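Local coordinates for putative hydrolase (Burkholderia cenocepacia, PDB 4X00), which probably hydrolyses ester bonds, as a putative aryl esterase of the alpha/beta hydrolase fold, at residues V233-S238 against S251-D256; V107-S112 against R271-F276; E219-L224 against R278-R283. All coordinates share one frame; numbering follows the deposited sequence. Where two conformers were deposited one is given.

Interaction 1: residues V233-S238 against S251-D256; sequences VKAKPS and SELYAD. With EDO (1,2-ethanediol), chain G.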
loop_
_atom_site.group_PDB
_atom_site.type_symbol
_atom_site.label_atom_id
_atom_site.label_comp_id
_atom_site.label_asym_id
_atom_site.label_seq_id
_atom_site.Cartn_x
_atom_site.Cartn_y
_atom_site.Cartn_z
ATOM N N VAL A 233 -7.721 -2.712 -9.665
ATOM C CA VAL A 233 -7.284 -1.427 -10.205
ATOM C C VAL A 233 -6.999 -1.641 -11.686
ATOM O O VAL A 233 -6.323 -2.615 -12.029
ATOM C CB VAL A 233 -6.028 -0.897 -9.464
ATOM C CG1 VAL A 233 -5.472 0.346 -10.165
ATOM C CG2 VAL A 233 -6.365 -0.573 -7.991
ATOM N N LYS A 234 -7.537 -0.780 -12.554
ATOM C CA LYS A 234 -7.276 -0.885 -13.995
ATOM C C LYS A 234 -5.829 -0.448 -14.262
ATOM O O LYS A 234 -5.491 0.728 -14.132
ATOM C CB LYS A 234 -8.250 -0.028 -14.825
ATOM C CG LYS A 234 -9.725 -0.468 -14.732
ATOM C CD LYS A 234 -10.619 0.516 -15.455
ATOM C CE LYS A 234 -12.057 0.036 -15.483
ATOM N NZ LYS A 234 -12.913 1.077 -16.096
ATOM N N ALA A 235 -4.985 -1.410 -14.619
ATOM C CA ALA A 235 -3.527 -1.186 -14.684
ATOM C C ALA A 235 -3.134 -0.151 -15.735
ATOM O O ALA A 235 -2.502 0.861 -15.401
ATOM C CB ALA A 235 -2.801 -2.510 -14.958
ATOM N N LYS A 236 -3.478 -0.395 -16.998
ATOM C CA LYS A 236 -3.011 0.548 -18.005
ATOM C C LYS A 236 -3.613 1.957 -17.834
ATOM O O LYS A 236 -2.885 2.936 -17.943
ATOM C CB LYS A 236 -3.264 -0.005 -19.412
ATOM C CG LYS A 236 -2.378 -1.211 -19.706
ATOM C CD LYS A 236 -2.560 -1.682 -21.133
ATOM C CE LYS A 236 -1.639 -2.848 -21.439
ATOM N NZ LYS A 236 -1.746 -3.228 -22.865
ATOM N N PRO A 237 -4.914 2.074 -17.514
ATOM C CA PRO A 237 -5.427 3.441 -17.355
ATOM C C PRO A 237 -4.841 4.155 -16.135
ATOM O O PRO A 237 -4.630 5.358 -16.198
ATOM C CB PRO A 237 -6.937 3.225 -17.204
ATOM C CG PRO A 237 -7.198 1.940 -17.978
ATOM C CD PRO A 237 -6.004 1.085 -17.667
ATOM N N SER A 238 -4.558 3.431 -15.058
ATOM C CA SER A 238 -3.946 4.056 -13.896
ATOM C C SER A 238 -2.530 4.525 -14.216
ATOM O O SER A 238 -2.143 5.637 -13.854
ATOM C CB SER A 238 -3.952 3.081 -12.732
ATOM O OG SER A 238 -5.284 2.894 -12.276
ATOM N N SER A 251 7.300 2.612 -15.565
ATOM C CA SER A 251 6.344 1.582 -15.220
ATOM C C SER A 251 6.761 0.232 -15.767
ATOM O O SER A 251 7.546 0.125 -16.721
ATOM C CB SER A 251 4.955 1.952 -15.732
ATOM O OG SER A 251 4.964 2.032 -17.140
ATOM N N GLU A 252 6.220 -0.817 -15.153
ATOM C CA GLU A 252 6.400 -2.177 -15.629
ATOM C C GLU A 252 5.086 -2.909 -15.423
ATOM O O GLU A 252 4.455 -2.757 -14.392
ATOM C CB GLU A 252 7.521 -2.907 -14.868
ATOM C CG GLU A 252 8.874 -2.253 -14.876
ATOM C CD GLU A 252 9.602 -2.410 -16.185
ATOM O OE1 GLU A 252 9.068 -3.072 -17.100
ATOM O OE2 GLU A 252 10.727 -1.863 -16.294
ATOM N N LEU A 253 4.699 -3.699 -16.403
ATOM C CA LEU A 253 3.539 -4.568 -16.314
ATOM C C LEU A 253 3.994 -5.995 -16.140
ATOM O O LEU A 253 4.791 -6.493 -16.945
ATOM C CB LEU A 253 2.670 -4.473 -17.573
ATOM C CG LEU A 253 1.820 -3.244 -17.746
ATOM C CD1 LEU A 253 1.267 -3.201 -19.153
ATOM C CD2 LEU A 253 0.680 -3.233 -16.717
ATOM N N TYR A 254 3.470 -6.681 -15.134
ATOM C CA TYR A 254 3.716 -8.108 -14.951
ATOM C C TYR A 254 2.571 -8.827 -15.647
ATOM O O TYR A 254 1.435 -8.868 -15.114
ATOM C CB TYR A 254 3.747 -8.491 -13.461
ATOM C CG TYR A 254 4.960 -8.049 -12.652
ATOM C CD1 TYR A 254 5.781 -6.987 -13.040
ATOM C CD2 TYR A 254 5.277 -8.718 -11.478
ATOM C CE1 TYR A 254 6.883 -6.608 -12.251
ATOM C CE2 TYR A 254 6.368 -8.358 -10.711
ATOM C CZ TYR A 254 7.172 -7.313 -11.093
ATOM O OH TYR A 254 8.256 -6.998 -10.281
ATOM N N ALA A 255 2.849 -9.397 -16.820
ATOM C CA ALA A 255 1.800 -9.941 -17.672
ATOM C C ALA A 255 0.872 -10.951 -16.992
ATOM O O ALA A 255 -0.340 -10.954 -17.253
ATOM C CB ALA A 255 2.441 -10.602 -18.903
ATOM N N ASP A 256 1.436 -11.792 -16.130
ATOM C CA ASP A 256 0.657 -12.897 -15.580
ATOM C C ASP A 256 0.399 -12.737 -14.089
ATOM O O ASP A 256 0.064 -13.682 -13.398
ATOM C CB ASP A 256 1.366 -14.214 -15.878
ATOM C CG ASP A 256 1.525 -14.461 -17.378
ATOM O OD1 ASP A 256 0.598 -14.118 -18.142
ATOM O OD2 ASP A 256 2.582 -14.985 -17.798
HETATM C C1 EDO G . -7.624 -4.179 -16.331
HETATM O O1 EDO G . -7.448 -2.812 -16.696
HETATM C C2 EDO G . -6.301 -4.811 -15.925
HETATM O O2 EDO G . -5.798 -4.231 -14.732
#
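Leu253, on strand 250-254, meets Ala235 and Lys236 in the first turn of helix 235-245, and it does so with both branches of its side chain. Ahead of it in the strand, Ser251 bonds through OG to Lys243 NZ further along the same helix, and Glu252 joins its backbone to Leu224 and Tyr226 of the neighbouring strand 222-227. The Leu253 side chain then points toward the helix. Its CG lies anti to the carbonyl carbon (chi1 -75°), and from there the two methyls part: CD2 comes within 4.0 Å of Ala235 CB, while CD1 rests 3.7 Å from Lys236 CE. The extended Lys236 chain crosses the leucine at about a right angle, its methylenes serving as an apolar partner. A small alanine suits the buried position, where the helix faces the sheet; a lysine suits the exposed one, since its aliphatic part packs and its ammonium end lies beyond. Tyr254 turns to the other face of the sheet and hydrogen-bonds through OH to Asp272.

The helix start has its own polar bonds. Lys234, the N-cap residue, offers its carbonyl O to Ser238 N at 3.0 Å and to Ser238 OG at 2.9 Å, from opposite faces of the carbonyl plane. An ethanediol, probably from the crystallisation liquor, takes the Ala235 N-H on its O2 at 2.9 Å. With no hydrogen bond between the two segments, the contact within this beta-alpha-beta unit is purely apolar and depends on fit rather than directed bonds.

Interaction 2: residues V107-S112 against R271-F276; sequences VLVGWS and RDLSDF. With EDO (1,2-ethanediol), chain H; EDO (1,2-ethanediol), chain J.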
loop_
_atom_site.group_PDB
_atom_site.type_symbol
_atom_site.label_atom_id
_atom_site.label_comp_id
_atom_site.label_asym_id
_atom_site.label_seq_id
_atom_site.Cartn_x
_atom_site.Cartn_y
_atom_site.Cartn_z
ATOM N N VAL A 107 12.918 4.744 0.867
ATOM C CA VAL A 107 12.099 4.480 -0.310
ATOM C C VAL A 107 10.739 3.991 0.197
ATOM O O VAL A 107 10.691 3.116 1.059
ATOM C CB VAL A 107 12.763 3.439 -1.222
ATOM C CG1 VAL A 107 11.778 2.951 -2.300
ATOM C CG2 VAL A 107 14.039 4.036 -1.851
ATOM N N LEU A 108 9.665 4.550 -0.344
ATOM C CA LEU A 108 8.299 4.124 -0.007
ATOM C C LEU A 108 7.807 3.090 -0.997
ATOM O O LEU A 108 8.041 3.232 -2.205
ATOM C CB LEU A 108 7.348 5.318 -0.028
ATOM C CG LEU A 108 7.810 6.523 0.800
ATOM C CD1 LEU A 108 6.763 7.623 0.712
ATOM C CD2 LEU A 108 8.085 6.079 2.263
ATOM N N VAL A 109 7.140 2.047 -0.508
ATOM C CA VAL A 109 6.564 1.020 -1.393
ATOM C C VAL A 109 5.103 0.927 -0.991
ATOM O O VAL A 109 4.800 0.492 0.116
ATOM C CB VAL A 109 7.248 -0.340 -1.230
ATOM C CG1 VAL A 109 6.606 -1.397 -2.144
ATOM C CG2 VAL A 109 8.740 -0.190 -1.522
ATOM N N GLY A 110 4.204 1.321 -1.876
ATOM C CA GLY A 110 2.784 1.389 -1.521
ATOM C C GLY A 110 1.924 0.509 -2.405
ATOM O O GLY A 110 1.929 0.675 -3.619
ATOM N N TRP A 111 1.195 -0.423 -1.799
ATOM C CA TRP A 111 0.306 -1.337 -2.515
ATOM C C TRP A 111 -1.118 -0.807 -2.500
ATOM O O TRP A 111 -1.693 -0.649 -1.419
ATOM C CB TRP A 111 0.346 -2.720 -1.868
ATOM C CG TRP A 111 -0.619 -3.695 -2.452
ATOM C CD1 TRP A 111 -0.931 -3.833 -3.773
ATOM C CD2 TRP A 111 -1.403 -4.678 -1.737
ATOM N NE1 TRP A 111 -1.859 -4.847 -3.928
ATOM C CE2 TRP A 111 -2.160 -5.375 -2.696
ATOM C CE3 TRP A 111 -1.506 -5.054 -0.386
ATOM C CZ2 TRP A 111 -3.006 -6.426 -2.361
ATOM C CZ3 TRP A 111 -2.374 -6.082 -0.053
ATOM C CH2 TRP A 111 -3.121 -6.746 -1.032
ATOM N N SER A 112 -1.671 -0.525 -3.686
ATOM C CA SER A 112 -3.103 -0.255 -3.866
ATOM C C SER A 112 -3.503 0.986 -3.036
ATOM O O SER A 112 -3.054 2.094 -3.371
ATOM C CB SER A 112 -3.910 -1.509 -3.535
ATOM O OG SER A 112 -5.256 -1.355 -3.948
ATOM N N ARG A 271 13.637 -8.498 -6.991
ATOM C CA ARG A 271 14.682 -8.039 -7.904
ATOM C C ARG A 271 14.410 -6.595 -8.359
ATOM O O ARG A 271 15.279 -5.721 -8.261
ATOM C CB ARG A 271 14.745 -8.984 -9.115
ATOM C CG ARG A 271 15.915 -8.658 -10.047
ATOM C CD ARG A 271 15.693 -9.282 -11.443
ATOM N NE ARG A 271 14.658 -8.550 -12.161
ATOM C CZ ARG A 271 13.714 -9.096 -12.939
ATOM N NH1 ARG A 271 13.682 -10.410 -13.155
ATOM N NH2 ARG A 271 12.790 -8.328 -13.504
ATOM N N ASP A 272 13.188 -6.336 -8.843
ATOM C CA ASP A 272 12.844 -4.982 -9.272
ATOM C C ASP A 272 12.959 -3.975 -8.132
ATOM O O ASP A 272 13.425 -2.848 -8.340
ATOM C CB ASP A 272 11.425 -4.969 -9.842
ATOM C CG ASP A 272 11.328 -5.559 -11.236
ATOM O OD1 ASP A 272 12.362 -5.709 -11.949
ATOM O OD2 ASP A 272 10.190 -5.849 -11.641
ATOM N N LEU A 273 12.534 -4.363 -6.934
ATOM C CA LEU A 273 12.574 -3.444 -5.797
ATOM C C LEU A 273 14.010 -3.129 -5.419
ATOM O O LEU A 273 14.385 -1.948 -5.267
ATOM C CB LEU A 273 11.816 -4.037 -4.605
ATOM C CG LEU A 273 11.920 -3.205 -3.323
ATOM C CD1 LEU A 273 11.391 -1.751 -3.541
ATOM C CD2 LEU A 273 11.154 -3.889 -2.188
ATOM N N SER A 274 14.849 -4.158 -5.308
ATOM C CA SER A 274 16.236 -3.886 -4.916
ATOM C C SER A 274 16.938 -3.030 -5.979
ATOM O O SER A 274 17.659 -2.087 -5.641
ATOM C CB SER A 274 16.995 -5.196 -4.675
ATOM O OG SER A 274 18.325 -4.920 -4.253
ATOM N N ASP A 275 16.675 -3.331 -7.254
ATOM C CA ASP A 275 17.269 -2.545 -8.333
ATOM C C ASP A 275 16.801 -1.092 -8.271
ATOM O O ASP A 275 17.589 -0.184 -8.479
ATOM C CB ASP A 275 16.928 -3.152 -9.700
ATOM C CG ASP A 275 17.638 -4.470 -9.944
ATOM O OD1 ASP A 275 18.520 -4.834 -9.135
ATOM O OD2 ASP A 275 17.318 -5.133 -10.949
ATOM N N PHE A 276 15.520 -0.866 -7.972
ATOM C CA PHE A 276 15.007 0.478 -7.892
ATOM C C PHE A 276 15.679 1.243 -6.740
ATOM O O PHE A 276 16.102 2.412 -6.896
ATOM C CB PHE A 276 13.492 0.458 -7.675
ATOM C CG PHE A 276 12.918 1.828 -7.447
ATOM C CD1 PHE A 276 12.644 2.648 -8.532
ATOM C CD2 PHE A 276 12.692 2.330 -6.167
ATOM C CE1 PHE A 276 12.145 3.933 -8.382
ATOM C CE2 PHE A 276 12.170 3.630 -5.985
ATOM C CZ PHE A 276 11.893 4.426 -7.095
HETATM C C1 EDO H . 9.601 -6.009 -16.278
HETATM O O1 EDO H . 10.155 -7.229 -16.823
HETATM C C2 EDO H . 10.089 -5.725 -14.859
HETATM O O2 EDO H . 10.110 -6.906 -14.052
HETATM C C1 EDO J . 21.525 -3.089 -9.968
HETATM O O1 EDO J . 21.090 -4.184 -9.155
HETATM C C2 EDO J . 21.034 -3.250 -11.405
HETATM O O2 EDO J . 21.766 -4.286 -12.078
#
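In this alpha/beta hydrolase fold, the strand leading to the probable nucleophile elbow packs against the C-terminal helix: Val107 and Val109 of strand 107-111 meet Phe276 and Leu273 of helix 266-280. Gly110 and Ser112 fit the GxSxG pattern of that elbow, and Ser112 is probably the nucleophile of a triad with His259 and Asp230. The contact itself lies earlier in the strand. Alternate residues face the helix, so the two valines point toward it while Leu108 points away.

All four touching side chains are buried and apolar. Beta-branched valines suit the strand; a leucine and a phenylalanine, three residues apart, reach down from the helix about one turn from each other. Leu273 leaves the helix obliquely to the strand, but CG anti to the backbone N (chi1 174°) carries the branch across, and its CD1 packs 3.7 Å from Val109 CG2. Phe39 and Val134, on the two flanking strands 36-40 and 132-136, also touch Leu273, which thus sits among apolar side chains.

Away from this apolar patch the helix is polar. Arg271 NH2 forms a salt bridge with Asp272 OD1 at 3.1 Å, approaching from above the carboxylate plane, while Asp272 OD2 accepts from an ethanediol.

Phe276 presents its edge to the strand: Val107 CG1 lies near the ring plane, 3.8 Å from CE2 and 4.0 Å from CD2.

Interaction 3: residues E219-L224 against R278-R283; sequences EVPLLL and RMALSR. With EDO (1,2-ethanediol), chain J.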
loop_
_atom_site.group_PDB
_atom_site.type_symbol
_atom_site.label_atom_id
_atom_site.label_comp_id
_atom_site.label_asym_id
_atom_site.label_seq_id
_atom_site.Cartn_x
_atom_site.Cartn_y
_atom_site.Cartn_z
ATOM N N GLU A 219 10.020 14.917 -7.634
ATOM C CA GLU A 219 11.297 14.848 -8.367
ATOM C C GLU A 219 12.035 13.553 -8.118
ATOM O O GLU A 219 12.884 13.135 -8.914
ATOM C CB GLU A 219 12.223 16.006 -7.982
ATOM C CG GLU A 219 11.859 17.290 -8.637
ATOM C CD GLU A 219 12.022 17.203 -10.126
ATOM O OE1 GLU A 219 13.163 16.924 -10.586
ATOM O OE2 GLU A 219 11.021 17.412 -10.836
ATOM N N VAL A 220 11.772 12.917 -6.991
ATOM C CA VAL A 220 12.432 11.636 -6.729
ATOM C C VAL A 220 11.949 10.620 -7.737
ATOM O O VAL A 220 10.872 10.767 -8.325
ATOM C CB VAL A 220 12.180 11.099 -5.298
ATOM C CG1 VAL A 220 12.772 12.075 -4.282
ATOM C CG2 VAL A 220 10.688 10.861 -5.059
ATOM N N PRO A 221 12.732 9.559 -7.936
ATOM C CA PRO A 221 12.257 8.546 -8.871
ATOM C C PRO A 221 10.971 7.865 -8.399
ATOM O O PRO A 221 10.779 7.576 -7.204
ATOM C CB PRO A 221 13.415 7.537 -8.919
ATOM C CG PRO A 221 14.618 8.273 -8.417
ATOM C CD PRO A 221 14.070 9.254 -7.403
ATOM N N LEU A 222 10.116 7.596 -9.371
ATOM C CA LEU A 222 8.862 6.906 -9.158
ATOM C C LEU A 222 8.777 5.717 -10.112
ATOM O O LEU A 222 8.988 5.858 -11.331
ATOM C CB LEU A 222 7.675 7.834 -9.396
ATOM C CG LEU A 222 7.573 9.047 -8.483
ATOM C CD1 LEU A 222 6.436 9.940 -8.947
ATOM C CD2 LEU A 222 7.364 8.602 -7.042
ATOM N N LEU A 223 8.418 4.568 -9.557
ATOM C CA LEU A 223 8.248 3.348 -10.342
ATOM C C LEU A 223 6.839 2.798 -10.086
ATOM O O LEU A 223 6.431 2.654 -8.938
ATOM C CB LEU A 223 9.306 2.316 -9.954
ATOM C CG LEU A 223 9.170 0.917 -10.575
ATOM C CD1 LEU A 223 9.312 0.976 -12.098
ATOM C CD2 LEU A 223 10.228 0.012 -9.974
ATOM N N LEU A 224 6.109 2.519 -11.151
ATOM C CA LEU A 224 4.777 1.945 -11.051
ATOM C C LEU A 224 4.856 0.514 -11.541
ATOM O O LEU A 224 5.174 0.273 -12.709
ATOM C CB LEU A 224 3.783 2.744 -11.872
ATOM C CG LEU A 224 3.028 3.810 -11.070
ATOM C CD1 LEU A 224 3.966 4.849 -10.392
ATOM C CD2 LEU A 224 1.984 4.469 -11.993
ATOM N N ARG A 278 18.594 0.650 -5.301
ATOM C CA ARG A 278 19.995 0.897 -5.675
ATOM C C ARG A 278 20.126 2.093 -6.614
ATOM O O ARG A 278 21.027 2.930 -6.466
ATOM C CB ARG A 278 20.575 -0.354 -6.318
ATOM C CG ARG A 278 20.798 -1.459 -5.282
ATOM C CD ARG A 278 20.984 -2.787 -5.926
ATOM N NE ARG A 278 21.595 -3.729 -5.004
ATOM C CZ ARG A 278 22.076 -4.915 -5.364
ATOM N NH1 ARG A 278 22.010 -5.303 -6.632
ATOM N NH2 ARG A 278 22.640 -5.693 -4.457
ATOM N N MET A 279 19.249 2.155 -7.603
ATOM C CA MET A 279 19.250 3.260 -8.552
ATOM C C MET A 279 18.920 4.593 -7.845
ATOM O O MET A 279 19.589 5.622 -8.055
ATOM C CB MET A 279 18.252 2.954 -9.677
ATOM C CG MET A 279 18.046 4.062 -10.691
ATOM S SD MET A 279 16.870 5.356 -10.186
ATOM C CE MET A 279 15.385 4.378 -9.945
ATOM N N ALA A 280 17.905 4.578 -6.990
ATOM C CA ALA A 280 17.442 5.812 -6.365
ATOM C C ALA A 280 18.513 6.389 -5.458
ATOM O O ALA A 280 18.640 7.607 -5.319
ATOM C CB ALA A 280 16.175 5.545 -5.588
ATOM N N LEU A 281 19.309 5.505 -4.874
ATOM C CA LEU A 281 20.345 5.931 -3.930
ATOM C C LEU A 281 21.684 6.299 -4.590
ATOM O O LEU A 281 22.622 6.715 -3.913
ATOM C CB LEU A 281 20.549 4.835 -2.873
ATOM C CG LEU A 281 19.283 4.586 -2.025
ATOM C CD1 LEU A 281 19.538 3.437 -1.061
ATOM C CD2 LEU A 281 18.870 5.841 -1.257
ATOM N N SER A 282 21.751 6.198 -5.919
ATOM C CA SER A 282 22.996 6.524 -6.609
ATOM C C SER A 282 22.737 7.503 -7.759
ATOM O O SER A 282 23.579 7.667 -8.641
ATOM C CB SER A 282 23.690 5.247 -7.083
ATOM O OG SER A 282 22.837 4.474 -7.891
ATOM N N ARG A 283 21.617 8.224 -7.687
ATOM C CA ARG A 283 21.216 9.177 -8.730
ATOM C C ARG A 283 22.114 10.425 -8.774
ATOM O O ARG A 283 22.681 10.875 -7.773
ATOM C CB ARG A 283 19.749 9.598 -8.524
ATOM O OXT ARG A 283 22.305 11.073 -9.811
HETATM C C1 EDO J . 21.525 -3.089 -9.968
HETATM O O1 EDO J . 21.090 -4.184 -9.155
HETATM C C2 EDO J . 21.034 -3.250 -11.405
HETATM O O2 EDO J . 21.766 -4.286 -12.078
#
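Pro221, just before strand 222-227, comes closest to the C-terminal part of helix 266-280 at Ala280, with 6.4 Å between their CA atoms, and no hydrogen bond joins the two backbones. Small and compact side chains permit this approach. Pro221 CG packs against Ala280 CB at 4.2 Å, while Pro221 CB touches the methyl CE of Met279 at 3.9 Å.

The methionine reaches the proline by a bent path. Its CG stands anti to the backbone N (chi1 175°), and the turns at chi2 and chi3 then bring SD to 4.1 Å from Pro221 CG and fold CE against the ring. Proline and methionine run past each other in opposite directions, giving contact along their flanks. A flexible thioether suits this exposed edge because it can follow the contour of the rigid pyrrolidine ring. On its inner side, Pro221 also touches Phe276, one turn earlier in the helix.

Beyond the packing atoms the chain makes polar bonds of its own. Ser282 OG bonds to Arg278 O at 2.8 Å, and Ser282 N to Met279 O at 3.1 Å. Arg278 extends to an ethanediol, whose O1 lies at the edge of the guanidinium, 2.9 Å from NH1, and is also bound to Asp275.

The arrangement is plain surface packing of an alpha/beta hydrolase fold, in which the C-terminal helix lies over the central sheet and its C-terminal part meets the entry to strand 222-227.

In the fold
Interaction 2 is the core contact, with all its touching side chains buried; interaction 1 is partly buried, and interaction 3 lies at the surface. Interactions 2 and 3 share helix 266-280, whose Phe276 bridges them by also packing on Pro221 and Leu223. Interaction 1 joins a different helix to the same sheet, and a tyrosine-aspartate hydrogen bond ties its strand 250-254 to helix 266-280 of interaction 2. Strands 250-254 and 222-227 are neighbours, paired by Glu252 N to Leu224 O, which connects interactions 1 and 3. All three contacts are apolar, but the valines, leucine and phenylalanine of the interior give way outward to lysine methylenes and a methionine thioether.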